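Local coordinates for protein superoxide dismutase [FE] (PDB 1WB7) that converts superoxide radicals to hydrogen peroxide and oxygen at an iron centre, working as a homotetramer, at residues 75-84 and 152-160. The protein carries 1 engineered substitution. Sequence-based numbering, arbitrary orientation.
Sequences TFNINGHKLH and FENHFQNHI. With FE (Fe (III) ion), chain C.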
loop_
_atom_site.group_PDB
_atom_site.type_symbol
_atom_site.label_atom_id
_atom_site.label_comp_id
_atom_site.label_asym_id
_atom_site.label_seq_id
_atom_site.Cartn_x
_atom_site.Cartn_y
_atom_site.Cartn_z
ATOM N N THR A 75 11.769 3.783 -5.403
ATOM C CA THR A 75 10.659 3.363 -6.249
ATOM C C THR A 75 9.682 4.518 -6.435
ATOM O O THR A 75 9.077 4.660 -7.499
ATOM C CB THR A 75 9.910 2.113 -5.701
ATOM O OG1 THR A 75 9.042 1.614 -6.725
ATOM C CG2 THR A 75 9.064 2.451 -4.473
ATOM N N PHE A 76 9.547 5.357 -5.409
ATOM C CA PHE A 76 8.650 6.511 -5.473
ATOM C C PHE A 76 9.132 7.522 -6.515
ATOM O O PHE A 76 8.395 7.889 -7.431
ATOM C CB PHE A 76 8.576 7.196 -4.099
ATOM C CG PHE A 76 7.824 8.505 -4.107
ATOM C CD1 PHE A 76 6.448 8.533 -4.300
ATOM C CD2 PHE A 76 8.499 9.707 -3.931
ATOM C CE1 PHE A 76 5.748 9.748 -4.318
ATOM C CE2 PHE A 76 7.811 10.928 -3.947
ATOM C CZ PHE A 76 6.433 10.948 -4.142
ATOM N N ASN A 77 10.373 7.970 -6.368
ATOM C CA ASN A 77 10.958 8.951 -7.282
ATOM C C ASN A 77 11.249 8.439 -8.691
ATOM O O ASN A 77 11.029 9.156 -9.666
ATOM C CB ASN A 77 12.241 9.532 -6.675
ATOM C CG ASN A 77 11.958 10.518 -5.567
ATOM O OD1 ASN A 77 11.503 11.633 -5.818
ATOM N ND2 ASN A 77 12.206 10.104 -4.327
ATOM N N ILE A 78 11.747 7.212 -8.807
ATOM C CA ILE A 78 12.042 6.673 -10.125
ATOM C C ILE A 78 10.762 6.542 -10.935
ATOM O O ILE A 78 10.719 6.936 -12.109
ATOM C CB ILE A 78 12.759 5.317 -10.035
ATOM C CG1 ILE A 78 14.170 5.530 -9.478
ATOM C CG2 ILE A 78 12.842 4.672 -11.419
ATOM C CD1 ILE A 78 14.980 4.260 -9.334
ATOM N N ASN A 79 9.713 6.004 -10.321
ATOM C CA ASN A 79 8.433 5.876 -11.013
ATOM C C ASN A 79 7.867 7.261 -11.258
ATOM O O ASN A 79 7.246 7.514 -12.291
ATOM C CB ASN A 79 7.439 5.053 -10.186
ATOM C CG ASN A 79 7.579 3.570 -10.430
ATOM O OD1 ASN A 79 7.477 3.108 -11.571
ATOM N ND2 ASN A 79 7.817 2.811 -9.366
ATOM N N GLY A 80 8.078 8.162 -10.301
ATOM C CA GLY A 80 7.588 9.520 -10.457
ATOM C C GLY A 80 8.148 10.102 -11.740
ATOM O O GLY A 80 7.443 10.743 -12.514
ATOM N N HIS A 81 9.433 9.863 -11.969
ATOM C CA HIS A 81 10.097 10.347 -13.171
ATOM C C HIS A 81 9.627 9.608 -14.426
ATOM O O HIS A 81 9.170 10.224 -15.391
ATOM C CB HIS A 81 11.612 10.190 -13.023
ATOM C CG HIS A 81 12.351 10.238 -14.322
ATOM N ND1 HIS A 81 12.257 11.303 -15.194
ATOM C CD2 HIS A 81 13.180 9.345 -14.910
ATOM C CE1 HIS A 81 12.994 11.061 -16.263
ATOM N NE2 HIS A 81 13.564 9.880 -16.116
ATOM N N LYS A 82 9.738 8.284 -14.411
ATOM C CA LYS A 82 9.347 7.481 -15.562
ATOM C C LYS A 82 7.905 7.698 -16.004
ATOM O O LYS A 82 7.643 7.883 -17.193
ATOM C CB LYS A 82 9.588 5.995 -15.276
ATOM C CG LYS A 82 11.059 5.626 -15.193
ATOM C CD LYS A 82 11.248 4.138 -14.912
ATOM C CE LYS A 82 12.723 3.737 -14.953
ATOM N NZ LYS A 82 13.332 3.855 -16.324
ATOM N N LEU A 83 6.971 7.685 -15.059
ATOM C CA LEU A 83 5.565 7.873 -15.397
ATOM C C LEU A 83 5.262 9.256 -15.974
ATOM O O LEU A 83 4.458 9.381 -16.897
ATOM C CB LEU A 83 4.688 7.600 -14.173
ATOM C CG LEU A 83 4.737 6.152 -13.672
ATOM C CD1 LEU A 83 3.771 5.981 -12.508
ATOM C CD2 LEU A 83 4.382 5.200 -14.815
ATOM N N HIS A 84 5.893 10.298 -15.445
ATOM C CA HIS A 84 5.654 11.624 -15.987
ATOM C C HIS A 84 6.244 11.715 -17.393
ATOM O O HIS A 84 5.654 12.328 -18.285
ATOM C CB HIS A 84 6.243 12.708 -15.075
ATOM C CG HIS A 84 5.394 13.003 -13.877
ATOM N ND1 HIS A 84 5.406 12.223 -12.745
ATOM C CD2 HIS A 84 4.473 13.973 -13.655
ATOM C CE1 HIS A 84 4.531 12.697 -11.874
ATOM N NE2 HIS A 84 3.949 13.759 -12.402
ATOM N N PHE A 152 -3.060 2.902 -10.684
ATOM C CA PHE A 152 -1.937 2.885 -9.747
ATOM C C PHE A 152 -2.334 3.773 -8.571
ATOM O O PHE A 152 -3.059 4.754 -8.748
ATOM C CB PHE A 152 -0.676 3.522 -10.356
ATOM C CG PHE A 152 -0.103 2.796 -11.546
ATOM C CD1 PHE A 152 0.894 3.403 -12.311
ATOM C CD2 PHE A 152 -0.548 1.528 -11.912
ATOM C CE1 PHE A 152 1.438 2.763 -13.426
ATOM C CE2 PHE A 152 -0.007 0.881 -13.023
ATOM C CZ PHE A 152 0.986 1.498 -13.782
ATOM N N GLU A 153 -1.870 3.424 -7.381
ATOM C CA GLU A 153 -2.109 4.254 -6.208
ATOM C C GLU A 153 -0.706 4.810 -5.963
ATOM O O GLU A 153 0.271 4.055 -5.906
ATOM C CB GLU A 153 -2.637 3.414 -5.044
ATOM C CG GLU A 153 -4.047 2.908 -5.329
ATOM C CD GLU A 153 -4.570 1.926 -4.302
ATOM O OE1 GLU A 153 -5.372 1.056 -4.694
ATOM O OE2 GLU A 153 -4.198 2.019 -3.110
ATOM N N ASN A 154 -0.613 6.132 -5.854
ATOM C CA ASN A 154 0.668 6.815 -5.718
ATOM C C ASN A 154 1.382 6.485 -7.042
ATOM O O ASN A 154 0.725 6.123 -8.015
ATOM C CB ASN A 154 1.464 6.300 -4.515
ATOM C CG ASN A 154 2.547 7.286 -4.070
ATOM O OD1 ASN A 154 3.207 7.918 -4.899
ATOM N ND2 ASN A 154 2.738 7.411 -2.761
ATOM N N HIS A 155 2.703 6.594 -7.100
ATOM C CA HIS A 155 3.416 6.308 -8.349
ATOM C C HIS A 155 3.894 4.864 -8.476
ATOM O O HIS A 155 4.208 4.405 -9.568
ATOM C CB HIS A 155 4.669 7.190 -8.475
ATOM C CG HIS A 155 4.403 8.661 -8.406
ATOM N ND1 HIS A 155 3.549 9.309 -9.272
ATOM C CD2 HIS A 155 4.914 9.618 -7.596
ATOM C CE1 HIS A 155 3.546 10.601 -8.999
ATOM N NE2 HIS A 155 4.366 10.815 -7.986
ATOM N N PHE A 156 3.936 4.148 -7.360
ATOM C CA PHE A 156 4.500 2.808 -7.355
ATOM C C PHE A 156 3.657 1.614 -6.929
ATOM O O PHE A 156 4.201 0.519 -6.773
ATOM C CB PHE A 156 5.755 2.849 -6.489
ATOM C CG PHE A 156 5.498 3.359 -5.091
ATOM C CD1 PHE A 156 5.159 2.483 -4.063
ATOM C CD2 PHE A 156 5.549 4.721 -4.816
ATOM C CE1 PHE A 156 4.874 2.955 -2.783
ATOM C CE2 PHE A 156 5.263 5.207 -3.537
ATOM C CZ PHE A 156 4.925 4.324 -2.519
ATOM N N GLN A 157 2.354 1.789 -6.731
ATOM C CA GLN A 157 1.537 0.651 -6.321
ATOM C C GLN A 157 0.555 0.207 -7.401
ATOM O O GLN A 157 -0.096 1.040 -8.038
ATOM C CB GLN A 157 0.776 0.976 -5.028
ATOM C CG GLN A 157 1.677 1.401 -3.871
ATOM C CD GLN A 157 0.906 1.684 -2.587
ATOM O OE1 GLN A 157 -0.189 2.238 -2.618
ATOM N NE2 GLN A 157 1.488 1.313 -1.450
ATOM N N ASN A 158 0.482 -1.114 -7.594
ATOM C CA ASN A 158 -0.410 -1.782 -8.555
ATOM C C ASN A 158 0.131 -2.038 -9.962
ATOM O O ASN A 158 -0.594 -2.563 -10.808
ATOM C CB ASN A 158 -1.744 -1.044 -8.671
ATOM C CG ASN A 158 -2.443 -0.901 -7.339
ATOM O OD1 ASN A 158 -2.041 -1.504 -6.350
ATOM N ND2 ASN A 158 -3.500 -0.104 -7.313
ATOM N N HIS A 159 1.386 -1.676 -10.223
ATOM C CA HIS A 159 1.963 -1.913 -11.540
ATOM C C HIS A 159 1.938 -3.407 -11.832
ATOM O O HIS A 159 1.873 -4.225 -10.910
ATOM C CB HIS A 159 3.436 -1.492 -11.611
ATOM C CG HIS A 159 3.673 -0.028 -11.434
ATOM N ND1 HIS A 159 4.577 0.669 -12.204
ATOM C CD2 HIS A 159 3.165 0.861 -10.548
ATOM C CE1 HIS A 159 4.614 1.927 -11.802
ATOM N NE2 HIS A 159 3.768 2.070 -10.798
ATOM N N ILE A 160 1.997 -3.751 -13.116
ATOM C CA ILE A 160 2.072 -5.145 -13.532
ATOM C C ILE A 160 3.482 -5.257 -14.091
ATOM O O ILE A 160 3.902 -4.456 -14.925
ATOM C CB ILE A 160 1.043 -5.514 -14.621
ATOM C CG1 ILE A 160 -0.363 -5.560 -14.007
ATOM C CG2 ILE A 160 1.404 -6.878 -15.221
ATOM C CD1 ILE A 160 -1.483 -5.822 -15.006
HETATM FE FE FE C . 1.959 14.400 -11.996
HETATM O O HOH W 1 1.741 12.573 -10.489
#
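H84 and H155 meet beside the iron site, where a helix of the alpha-hairpin domain packs on the end of strand 147-153 of the C-terminal domain and the loop after it. H84 binds the iron through NE2 at 2.1 Å. H33, D170 and H174 supply the other protein ligands, and a water also binds the metal. The bond from H84 ND1 to G80 O, with the acceptor 15° out of the ring plane, holds the ring's rotation. CE1 of H155 touches the edge of this ring at CE1 of H84, 3.7 Å away. G80 CA lies over one face of the H155 ring, toward its rim, in a CH-pi contact. On H155, CD2 lies 3.4 Å from F76 CE1, and ND1 is hydrogen-bonded to W135; the iron-bound water lies at the ring's edge. With chi1 at 172° the F76 ring swings away from its own backbone N and its end reaches the loop. There its edge meets N154 OD1, 3.2 Å from CE1, and F156 CE2. CG2 of T75 covers a face of the F156 ring. Farther along the helix, CB of N79 packs 3.4 Å from H155 O; that oxygen accepts the hydrogen bond of H159 NE2. The amide ND2 of N79 donates to T75 O, which N79 N reaches from the opposite face; this side chain also bonds H159 of a second subunit. With an alanine here the amide is gone, so T75 O would probably be left with the backbone donor, and the bond to the second subunit would probably be lost. L83 CD1 closes the packing at the edge of the F152 ring. The rings of F76, H84 and H155 thus cluster beside the iron. H155 is held by its bond to W135 and by packing from the helix, which probably sets its place beside the metal-bound water.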